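Local atomic coordinates of PlzA (Borrelia burgdorferi, PDB entry 7MIE), a protein that binds the bacterial second messenger c-di-GMP through its PilZ domain and probably acts as a receptor in c-di-GMP signalling. Residues Ile42-Ser45 with Thr46-Ser50; Ile153-Gly156 with Lys157-Leu161; Asp178-Lys182 with Leu183-Ser187. One frame throughout, in Å; residues are numbered along the deposited sequence.

Interaction 1: residues Ile42-Ser45 with Thr46-Ser50; sequences IKMS and TEINS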
ATOM      1  N   ILE A  42       0.173  -7.245   2.097  1.00 19.88           N
ATOM      2  CA  ILE A  42      -0.584  -6.813   0.938  1.00 19.76           C
ATOM      3  C   ILE A  42      -0.858  -5.319   1.109  1.00 19.12           C
ATOM      4  O   ILE A  42      -1.445  -4.909   2.113  1.00 20.78           O
ATOM      5  CB  ILE A  42      -1.924  -7.595   0.905  1.00 20.11           C
ATOM      6  CG1 ILE A  42      -1.736  -9.127   0.786  1.00 21.58           C
ATOM      7  CG2 ILE A  42      -2.819  -7.035  -0.205  1.00 20.92           C
ATOM      8  CD1 ILE A  42      -1.034  -9.543  -0.531  1.00 22.16           C
ATOM      9  N   LYS A  43      -0.360  -4.520   0.152  1.00 19.31           N
ATOM     10  CA  LYS A  43      -0.620  -3.073   0.142  1.00 19.57           C
ATOM     11  C   LYS A  43      -2.081  -2.796  -0.189  1.00 21.16           C
ATOM     12  O   LYS A  43      -2.684  -3.476  -1.013  1.00 21.57           O
ATOM     13  CB  LYS A  43       0.347  -2.292  -0.758  1.00 20.25           C
ATOM     14  CG  LYS A  43       1.781  -2.343  -0.251  1.00 23.04           C
ATOM     15  CD  LYS A  43       2.817  -1.563  -1.027  1.00 23.97           C
ATOM     16  CE  LYS A  43       3.029  -2.055  -2.438  1.00 25.91           C
ATOM     17  NZ  LYS A  43       3.662  -3.418  -2.507  1.00 26.43           N
ATOM     18  N   MET A  44      -2.660  -1.743   0.439  1.00 20.55           N
ATOM     19  CA  MET A  44      -4.085  -1.489   0.270  1.00 21.37           C
ATOM     20  C   MET A  44      -4.380  -0.703  -1.010  1.00 22.08           C
ATOM     21  O   MET A  44      -3.604   0.153  -1.444  1.00 23.74           O
ATOM     22  CB  MET A  44      -4.660  -0.743   1.485  1.00 22.65           C
ATOM     23  CG  MET A  44      -4.301  -1.415   2.775  1.00 25.65           C
ATOM     24  SD  MET A  44      -4.877  -3.166   2.909  1.00 31.38           S
ATOM     25  CE  MET A  44      -6.589  -2.778   3.104  1.00 26.30           C
ATOM     26  N   SER A  45      -5.521  -1.033  -1.633  1.00 20.61           N
ATOM     27  CA  SER A  45      -6.088  -0.307  -2.769  1.00 22.24           C
ATOM     28  C   SER A  45      -7.604  -0.470  -2.690  1.00 23.48           C
ATOM     29  O   SER A  45      -8.099  -1.287  -1.901  1.00 24.67           O
ATOM     30  CB  SER A  45      -5.551  -0.846  -4.083  1.00 23.60           C
ATOM     31  OG  SER A  45      -6.225  -2.076  -4.399  1.00 27.03           O
ATOM     32  N   THR A  46      -8.333   0.318  -3.493  1.00 23.85           N
ATOM     33  CA  THR A  46      -9.789   0.305  -3.490  1.00 24.99           C
ATOM     34  C   THR A  46     -10.336  -1.123  -3.614  1.00 24.30           C
ATOM     35  O   THR A  46     -11.231  -1.520  -2.848  1.00 23.85           O
ATOM     36  CB  THR A  46     -10.313   1.247  -4.575  1.00 27.34           C
ATOM     37  OG1 THR A  46      -9.775   2.528  -4.234  1.00 29.86           O
ATOM     38  CG2 THR A  46     -11.836   1.365  -4.557  1.00 28.90           C
ATOM     39  N   GLU A  47      -9.829  -1.881  -4.599  1.00 25.24           N
ATOM     40  CA  GLU A  47     -10.311  -3.232  -4.826  1.00 26.11           C
ATOM     41  C   GLU A  47      -9.989  -4.175  -3.660  1.00 25.43           C
ATOM     42  O   GLU A  47     -10.804  -5.053  -3.372  1.00 25.03           O
ATOM     43  CB  GLU A  47      -9.775  -3.828  -6.133  1.00 30.80           C
ATOM     44  CG  GLU A  47     -10.354  -3.147  -7.372  1.00 34.59           C
ATOM     45  CD  GLU A  47     -10.108  -3.976  -8.618  1.00 42.45           C
ATOM     46  OE1 GLU A  47     -11.008  -4.018  -9.469  1.00 50.98           O
ATOM     47  OE2 GLU A  47      -9.006  -4.590  -8.727  1.00 49.62           O
ATOM     48  N   ILE A  48      -8.841  -3.993  -2.994  1.00 23.27           N
ATOM     49  CA  ILE A  48      -8.516  -4.825  -1.841  1.00 24.03           C
ATOM     50  C   ILE A  48      -9.489  -4.519  -0.697  1.00 23.08           C
ATOM     51  O   ILE A  48     -10.021  -5.423  -0.069  1.00 23.33           O
ATOM     52  CB  ILE A  48      -7.051  -4.625  -1.385  1.00 25.37           C
ATOM     53  CG1 ILE A  48      -6.093  -5.017  -2.511  1.00 30.57           C
ATOM     54  CG2 ILE A  48      -6.756  -5.410  -0.106  1.00 24.85           C
ATOM     55  CD1 ILE A  48      -6.222  -6.446  -2.913  1.00 30.42           C
ATOM     56  N   ASN A  49      -9.719  -3.230  -0.428  1.00 23.32           N
ATOM     57  CA  ASN A  49     -10.640  -2.856   0.636  1.00 24.19           C
ATOM     58  C   ASN A  49     -12.035  -3.415   0.365  1.00 22.29           C
ATOM     59  O   ASN A  49     -12.683  -3.869   1.293  1.00 20.48           O
ATOM     60  CB  ASN A  49     -10.697  -1.344   0.863  1.00 26.35           C
ATOM     61  CG  ASN A  49      -9.415  -0.886   1.553  1.00 29.05           C
ATOM     62  OD1 ASN A  49      -8.423  -0.585   0.894  1.00 35.32           O
ATOM     63  ND2 ASN A  49      -9.362  -0.945   2.873  1.00 28.07           N
ATOM     64  N   SER A  50     -12.465  -3.376  -0.893  1.00 23.74           N
ATOM     65  CA  SER A  50     -13.762  -3.907  -1.308  0.50 22.80           C
ATOM     66  C   SER A  50     -13.846  -5.406  -1.042  1.00 22.70           C
ATOM     67  O   SER A  50     -14.820  -5.905  -0.462  1.00 22.60           O
ATOM     68  CB  SER A  50     -13.981  -3.647  -2.769  0.50 24.67           C
ATOM     69  OG  SER A  50     -14.377  -2.315  -2.934  0.50 25.67           O
TER
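Ser45 and Asn49 close the first turn of helix 46-52. The amide N of Asn49 donates to the carbonyl O of Ser45 at 2.9 Å, and an N-H...O angle of 171° makes this a straight i to i+4 bond. Ser45 is the N-cap residue, its backbone still extended, whereas Thr46 is already helical. The Ser45 hydroxyl looks outside the two segments: OG is hydrogen-bonded to Glu171 OE2, and Glu171 OE1 receives the N-H of Glu47 in this first turn.

The dense part of the contact lies where Ile48 and Asn49 face the incoming chain. Ile48 CG1 is 3.5 Å from Ser45 OG, and its CG2 branch approaches Met44 CE at 4.2 Å and Ile42 CG2 at 4.3 Å. The Met44 chain is bent at chi2 and chi3 (-59° and -72°), which swings the terminal methyl across the amide of Asn49, the two side chains crossing at about a right angle. CE thereby comes within 3.3 Å of Asn49 ND2. That nitrogen gives its hydrogen bonds to Leu54 O and Asn56 OD1, partners that fix the amide in this buried setting.

The other side is much looser. Thr46 is exposed and meets Ser45 mainly through its CB, 3.7 Å from the Ser45 carbonyl C, while the carboxylate end of the exposed Glu47 leads away from residues 42-45. Strand 42-43, paired with strand 65-74, thus passes through a short connection into a helix whose start carries a serine N-cap, a strand-to-helix junction within the PilZN3 domain.

Interaction 2: residues Ile153-Gly156 with Lys157-Leu161; sequences IKVG and KLLDL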
ATOM      1  N   ILE A 153      -8.366 -15.110   6.526  1.00 22.09           N
ATOM      2  CA  ILE A 153      -8.345 -16.127   5.476  1.00 24.06           C
ATOM      3  C   ILE A 153      -8.248 -15.482   4.088  1.00 22.84           C
ATOM      4  O   ILE A 153      -7.525 -15.969   3.221  1.00 22.68           O
ATOM      5  CB  ILE A 153      -9.575 -17.067   5.605  1.00 26.55           C
ATOM      6  CG1 ILE A 153      -9.401 -18.300   4.724  1.00 30.58           C
ATOM      7  CG2 ILE A 153     -10.893 -16.365   5.311  1.00 28.67           C
ATOM      8  CD1 ILE A 153      -8.474 -19.280   5.434  1.00 35.02           C
ATOM      9  N   LYS A 154      -8.862 -14.292   3.914  1.00 21.89           N
ATOM     10  CA  LYS A 154      -8.775 -13.621   2.629  1.00 21.80           C
ATOM     11  C   LYS A 154      -7.395 -13.001   2.414  1.00 20.51           C
ATOM     12  O   LYS A 154      -6.894 -13.009   1.296  1.00 20.91           O
ATOM     13  CB  LYS A 154      -9.804 -12.493   2.600  1.00 23.24           C
ATOM     14  CG  LYS A 154     -11.233 -12.986   2.352  1.00 22.71           C
ATOM     15  CD  LYS A 154     -12.156 -11.777   2.298  1.00 22.32           C
ATOM     16  CE  LYS A 154     -13.589 -12.222   2.030  1.00 23.79           C
ATOM     17  NZ  LYS A 154     -14.490 -11.067   2.234  1.00 24.06           N
ATOM     18  N   VAL A 155      -6.761 -12.549   3.497  1.00 19.70           N
ATOM     19  CA  VAL A 155      -5.414 -11.992   3.353  1.00 19.68           C
ATOM     20  C   VAL A 155      -4.476 -13.133   2.950  1.00 19.63           C
ATOM     21  O   VAL A 155      -3.608 -12.969   2.083  1.00 19.28           O
ATOM     22  CB  VAL A 155      -4.967 -11.294   4.665  1.00 19.11           C
ATOM     23  CG1 VAL A 155      -3.493 -10.876   4.588  1.00 20.37           C
ATOM     24  CG2 VAL A 155      -5.862 -10.066   4.956  1.00 20.73           C
ATOM     25  N   GLY A 156      -4.697 -14.319   3.531  1.00 20.05           N
ATOM     26  CA  GLY A 156      -3.860 -15.454   3.137  1.00 20.69           C
ATOM     27  C   GLY A 156      -4.042 -15.821   1.663  1.00 20.93           C
ATOM     28  O   GLY A 156      -3.053 -16.061   0.950  1.00 20.26           O
ATOM     29  N   LYS A 157      -5.276 -15.742   1.179  1.00 22.06           N
ATOM     30  CA  LYS A 157      -5.510 -16.020  -0.234  1.00 22.72           C
ATOM     31  C   LYS A 157      -4.826 -14.991  -1.130  1.00 22.00           C
ATOM     32  O   LYS A 157      -4.305 -15.323  -2.206  1.00 23.25           O
ATOM     33  CB  LYS A 157      -7.018 -16.074  -0.510  1.00 26.97           C
ATOM     34  CG  LYS A 157      -7.690 -17.288   0.130  1.00 29.93           C
ATOM     35  CD  LYS A 157      -9.204 -17.238   0.077  1.00 37.04           C
ATOM     36  CE  LYS A 157      -9.842 -18.605   0.246  1.00 41.37           C
ATOM     37  NZ  LYS A 157     -11.291 -18.518  -0.081  1.00 46.81           N
ATOM     38  N   LEU A 158      -4.859 -13.717  -0.726  1.00 20.73           N
ATOM     39  CA  LEU A 158      -4.156 -12.679  -1.471  1.00 20.11           C
ATOM     40  C   LEU A 158      -2.648 -12.893  -1.429  1.00 20.39           C
ATOM     41  O   LEU A 158      -1.974 -12.680  -2.449  1.00 21.77           O
ATOM     42  CB  LEU A 158      -4.470 -11.284  -0.888  1.00 19.82           C
ATOM     43  CG  LEU A 158      -5.926 -10.828  -1.113  1.00 21.30           C
ATOM     44  CD1 LEU A 158      -6.206  -9.615  -0.220  1.00 22.02           C
ATOM     45  CD2 LEU A 158      -6.167 -10.492  -2.580  1.00 23.88           C
ATOM     46  N   LEU A 159      -2.114 -13.360  -0.287  1.00 20.14           N
ATOM     47  CA  LEU A 159      -0.680 -13.637  -0.226  1.00 19.88           C
ATOM     48  C   LEU A 159      -0.306 -14.843  -1.117  1.00 20.97           C
ATOM     49  O   LEU A 159       0.730 -14.800  -1.745  1.00 20.65           O
ATOM     50  CB  LEU A 159      -0.226 -13.862   1.223  1.00 20.50           C
ATOM     51  CG  LEU A 159      -0.245 -12.602   2.082  1.00 20.81           C
ATOM     52  CD1 LEU A 159      -0.250 -12.955   3.555  1.00 21.50           C
ATOM     53  CD2 LEU A 159       0.957 -11.705   1.706  1.00 21.90           C
ATOM     54  N   ASP A 160      -1.168 -15.852  -1.226  1.00 21.56           N
ATOM     55  CA  ASP A 160      -0.928 -16.933  -2.174  1.00 23.98           C
ATOM     56  C   ASP A 160      -0.817 -16.395  -3.593  1.00 22.56           C
ATOM     57  O   ASP A 160       0.078 -16.794  -4.333  1.00 23.99           O
ATOM     58  CB  ASP A 160      -2.116 -17.897  -2.201  1.00 25.96           C
ATOM     59  CG  ASP A 160      -2.199 -18.845  -1.030  1.00 27.62           C
ATOM     60  OD1 ASP A 160      -1.145 -19.080  -0.341  1.00 28.74           O
ATOM     61  OD2 ASP A 160      -3.327 -19.399  -0.846  1.00 30.10           O
ATOM     62  N   LEU A 161      -1.698 -15.477  -3.954  1.00 22.65           N
ATOM     63  CA  LEU A 161      -1.659 -14.897  -5.300  1.00 23.78           C
ATOM     64  C   LEU A 161      -0.408 -14.044  -5.489  1.00 22.41           C
ATOM     65  O   LEU A 161       0.221 -14.087  -6.548  1.00 23.13           O
ATOM     66  CB  LEU A 161      -2.917 -14.066  -5.539  1.00 23.94           C
ATOM     67  CG  LEU A 161      -4.219 -14.868  -5.508  1.00 27.28           C
ATOM     68  CD1 LEU A 161      -5.390 -13.920  -5.781  1.00 30.27           C
ATOM     69  CD2 LEU A 161      -4.192 -15.990  -6.558  1.00 26.16           C
TER
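Lys157 and Gly156 sit at the middle of a regular alpha-helical turn in helix 149-164, and with Val155 they account for most of the contact. Four successive i to i+4 hydrogen bonds define the motif, running from the amides of residues 157-160 to the carbonyls of residues 153-156. Lys157 N reaches Ile153 O at 3.0 Å with an N-H...O angle of 152°.

The Lys157 side chain starts back along the helix. With CG anti to its own carbonyl carbon (chi1 -69°), the CG methylene lies 3.4 Å from Ile153 O, beside the same oxygen that its amide uses. Beyond CG the chain is extended and runs outward, and Lys157 touches Tyr33 of helix 26-36.

Gly156 contributes through its backbone alone. Its carbonyl O accepts from Asp160 N at 2.9 Å, while the carboxylate of Asp160 turns to other partners: OD1 is hydrogen-bonded to Tyr37 OH and OD2 to Tyr33 OH. The polar end of this residue therefore joins helix 149-164 to the N-terminal helix and the chain that follows it.

On the buried flank, Val155 O accepts from Leu159 N, and the two side chains run alongside each other in the same direction. Leu158 and Leu159 both touch Ile42 of strand 42-43, and Leu158 packs in addition on Ile48, Phe51 and Leu52 of helix 46-52. The direct apolar contact between Val155 and Leu159 is made by one branch from each, Val155 CG1 meeting Leu159 CD1 at 4.0 Å.

Interaction 3: residues Asp178-Lys182 with Leu183-Ser187; sequences DSIRK and LKIDS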
ATOM      1  N   ASP A 178      -9.391  12.554 -15.007  1.00 36.15           N
ATOM      2  CA  ASP A 178      -9.804  12.358 -13.626  1.00 33.91           C
ATOM      3  C   ASP A 178      -8.627  11.880 -12.762  1.00 32.70           C
ATOM      4  O   ASP A 178      -8.426  12.356 -11.653  1.00 30.63           O
ATOM      5  CB  ASP A 178     -10.943  11.351 -13.534  1.00 36.09           C
ATOM      6  CG  ASP A 178     -12.250  11.833 -14.156  1.00 42.88           C
ATOM      7  OD1 ASP A 178     -12.572  13.021 -13.975  1.00 44.42           O
ATOM      8  OD2 ASP A 178     -12.946  11.002 -14.799  1.00 44.18           O
ATOM      9  N   SER A 179      -7.898  10.867 -13.233  1.00 30.51           N
ATOM     10  CA  SER A 179      -6.857  10.341 -12.360  1.00 30.62           C
ATOM     11  C   SER A 179      -5.684  11.313 -12.202  1.00 30.01           C
ATOM     12  O   SER A 179      -5.068  11.364 -11.133  1.00 30.78           O
ATOM     13  CB  SER A 179      -6.406   8.972 -12.806  1.00 27.47           C
ATOM     14  OG  SER A 179      -5.860   9.077 -14.109  1.00 28.89           O
ATOM     15  N   ILE A 180      -5.364  12.088 -13.249  1.00 32.30           N
ATOM     16  CA  ILE A 180      -4.294  13.080 -13.102  1.00 34.08           C
ATOM     17  C   ILE A 180      -4.680  14.134 -12.073  1.00 36.45           C
ATOM     18  O   ILE A 180      -3.824  14.660 -11.380  1.00 35.47           O
ATOM     19  CB  ILE A 180      -3.832  13.736 -14.420  1.00 37.16           C
ATOM     20  CG1 ILE A 180      -3.001  12.780 -15.265  1.00 40.46           C
ATOM     21  CG2 ILE A 180      -3.000  14.992 -14.114  1.00 41.05           C
ATOM     22  CD1 ILE A 180      -1.575  12.610 -14.724  1.00 41.91           C
ATOM     23  N   ARG A 181      -5.977  14.415 -11.916  1.00 35.93           N
ATOM     24  CA  ARG A 181      -6.352  15.387 -10.913  1.00 35.94           C
ATOM     25  C   ARG A 181      -6.115  14.836  -9.510  1.00 35.60           C
ATOM     26  O   ARG A 181      -5.705  15.587  -8.622  1.00 36.22           O
ATOM     27  CB  ARG A 181      -7.770  15.932 -11.151  1.00 37.57           C
ATOM     28  CG  ARG A 181      -7.844  16.852 -12.360  1.00 42.01           C
ATOM     29  CD  ARG A 181      -9.161  17.607 -12.451  1.00 48.79           C
ATOM     30  NE  ARG A 181     -10.170  16.703 -12.951  1.00 54.88           N
ATOM     31  CZ  ARG A 181     -11.003  16.983 -13.950  1.00 53.88           C
ATOM     32  NH1 ARG A 181     -10.937  18.148 -14.569  1.00 56.94           N
ATOM     33  NH2 ARG A 181     -11.879  16.077 -14.336  1.00 51.56           N
ATOM     34  N   LYS A 182      -6.350  13.528  -9.322  1.00 32.60           N
ATOM     35  CA  LYS A 182      -6.286  12.926  -7.998  1.00 32.30           C
ATOM     36  C   LYS A 182      -4.830  12.629  -7.629  1.00 31.47           C
ATOM     37  O   LYS A 182      -4.409  12.898  -6.507  1.00 31.45           O
ATOM     38  CB  LYS A 182      -7.121  11.638  -7.978  1.00 34.07           C
ATOM     39  CG  LYS A 182      -7.208  10.916  -6.628  1.00 35.71           C
ATOM     40  CD  LYS A 182      -7.745  11.780  -5.476  1.00 36.64           C
ATOM     41  CE  LYS A 182      -8.235  10.951  -4.306  1.00 38.14           C
ATOM     42  NZ  LYS A 182      -7.077  10.463  -3.508  1.00 38.36           N
ATOM     43  N   LEU A 183      -4.065  12.090  -8.587  1.00 30.40           N
ATOM     44  CA  LEU A 183      -2.651  11.787  -8.368  1.00 29.42           C
ATOM     45  C   LEU A 183      -1.863  13.066  -8.111  1.00 33.52           C
ATOM     46  O   LEU A 183      -2.164  14.106  -8.693  1.00 34.06           O
ATOM     47  CB  LEU A 183      -2.109  11.175  -9.647  1.00 30.73           C
ATOM     48  CG  LEU A 183      -2.361   9.685  -9.815  1.00 30.92           C
ATOM     49  CD1 LEU A 183      -2.056   9.325 -11.259  1.00 33.21           C
ATOM     50  CD2 LEU A 183      -1.507   8.862  -8.830  1.00 30.13           C
ATOM     51  N   LYS A 184      -0.836  12.976  -7.270  1.00 33.63           N
ATOM     52  CA  LYS A 184      -0.054  14.166  -6.950  1.00 37.66           C
ATOM     53  C   LYS A 184       1.098  14.283  -7.940  1.00 38.57           C
ATOM     54  O   LYS A 184       2.227  14.566  -7.534  1.00 42.12           O
ATOM     55  CB  LYS A 184       0.498  14.110  -5.521  1.00 39.48           C
ATOM     56  CG  LYS A 184      -0.517  13.959  -4.397  1.00 44.20           C
ATOM     57  CD  LYS A 184      -1.378  15.188  -4.147  1.00 48.92           C
ATOM     58  CE  LYS A 184      -2.717  14.867  -3.513  1.00 49.11           C
ATOM     59  NZ  LYS A 184      -3.794  15.735  -4.056  1.00 53.66           N
ATOM     60  N   ILE A 185       0.818  14.011  -9.221  1.00 38.07           N
ATOM     61  CA  ILE A 185       1.719  14.333 -10.321  1.00 39.44           C
ATOM     62  C   ILE A 185       0.987  15.304 -11.242  1.00 40.53           C
ATOM     63  O   ILE A 185      -0.226  15.348 -11.226  1.00 41.02           O
ATOM     64  CB  ILE A 185       2.200  13.091 -11.105  1.00 41.15           C
ATOM     65  CG1 ILE A 185       1.078  12.437 -11.911  1.00 42.74           C
ATOM     66  CG2 ILE A 185       2.896  12.088 -10.184  1.00 43.27           C
ATOM     67  CD1 ILE A 185       1.583  11.414 -12.916  1.00 43.13           C
ATOM     68  N   ASP A 186       1.744  16.049 -12.055  1.00 43.77           N
ATOM     69  CA  ASP A 186       1.232  17.237 -12.724  1.00 45.12           C
ATOM     70  C   ASP A 186       0.658  16.884 -14.088  1.00 42.00           C
ATOM     71  O   ASP A 186      -0.302  17.503 -14.559  1.00 44.86           O
ATOM     72  CB  ASP A 186       2.352  18.268 -12.908  1.00 48.12           C
ATOM     73  CG  ASP A 186       2.659  19.042 -11.640  1.00 54.01           C
ATOM     74  OD1 ASP A 186       1.776  19.105 -10.758  1.00 56.37           O
ATOM     75  OD2 ASP A 186       3.772  19.583 -11.548  1.00 57.56           O
ATOM     76  N   SER A 187       1.313  15.936 -14.749  1.00 40.70           N
ATOM     77  CA  SER A 187       0.958  15.557 -16.098  1.00 42.14           C
ATOM     78  C   SER A 187       1.399  14.122 -16.326  1.00 41.07           C
ATOM     79  O   SER A 187       2.004  13.509 -15.445  1.00 40.30           O
ATOM     80  CB  SER A 187       1.631  16.466 -17.118  1.00 45.61           C
ATOM     81  OG  SER A 187       2.943  15.992 -17.391  1.00 43.77           O
TER
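Ile180 and Ile185 meet through opposite choices of first torsion. In Ile180, CG1 stands anti to the carbonyl carbon (chi1 -74°), and CD1 bends toward the chain that leaves the helix. Ile185 instead places CG1 between its backbone N and carbonyl carbon (chi1 69°), which carries its own CD1 back to the helix. The two CD1 methyls touch at 3.8 Å. Ile180 also spans the departing backbone: its CG2 branch lies 3.7 Å from Asp186 O, and CD1 is equally near Ser187 C. One side chain thus packs against three consecutive residues beyond the helix.

The last turn is closed by Leu183 N donating to Ser179 O at 2.8 Å, in a nearly straight bond (173° at the hydrogen). Leu183 itself leaves helical geometry, marking the change of direction. Its side chain nevertheless folds back beside the acceptor, with CG 3.4 Å from Ser179 O.

At the exposed face, Arg181 and Asp178 form a salt bridge one turn apart. Arg181 NH2 donates to Asp178 OD1 at 3.2 Å; the oxygen lies in the guanidinium plane but is met on its anti side, somewhat out of the carboxylate plane. Lys182 NZ points elsewhere, making a salt bridge to the C-terminal carboxylate of Asn284 and a hydrogen bond to Tyr282 O.

This helix end rests against helix 273-283, where Tyr282 meets Ser179 and Leu183 while Leu278 meets Ile185; the chain then continues into strand 189-193 of the C-terminal antiparallel sheet.

Overall arrangement
The three contacts are local and follow one another along the chain; none nests within or crosses another. Interaction 1 comes first, closing the turn between strand 42-43 and helix 46-52. Interaction 2 lies within helix 149-164, yet the fold brings it back against interaction 1: Ile42 CD1 approaches Leu159 CD2 at 3.7 Å, and Ile48 meets Leu158. Together they join strand, short helix and long helix in the N-terminal part. Interaction 3 closes the exit from helix 177-182 toward the second sheet. Its centre is about 31 Å from that of interaction 2, on the opposite side of the chain's centre, and it touches neither of the others.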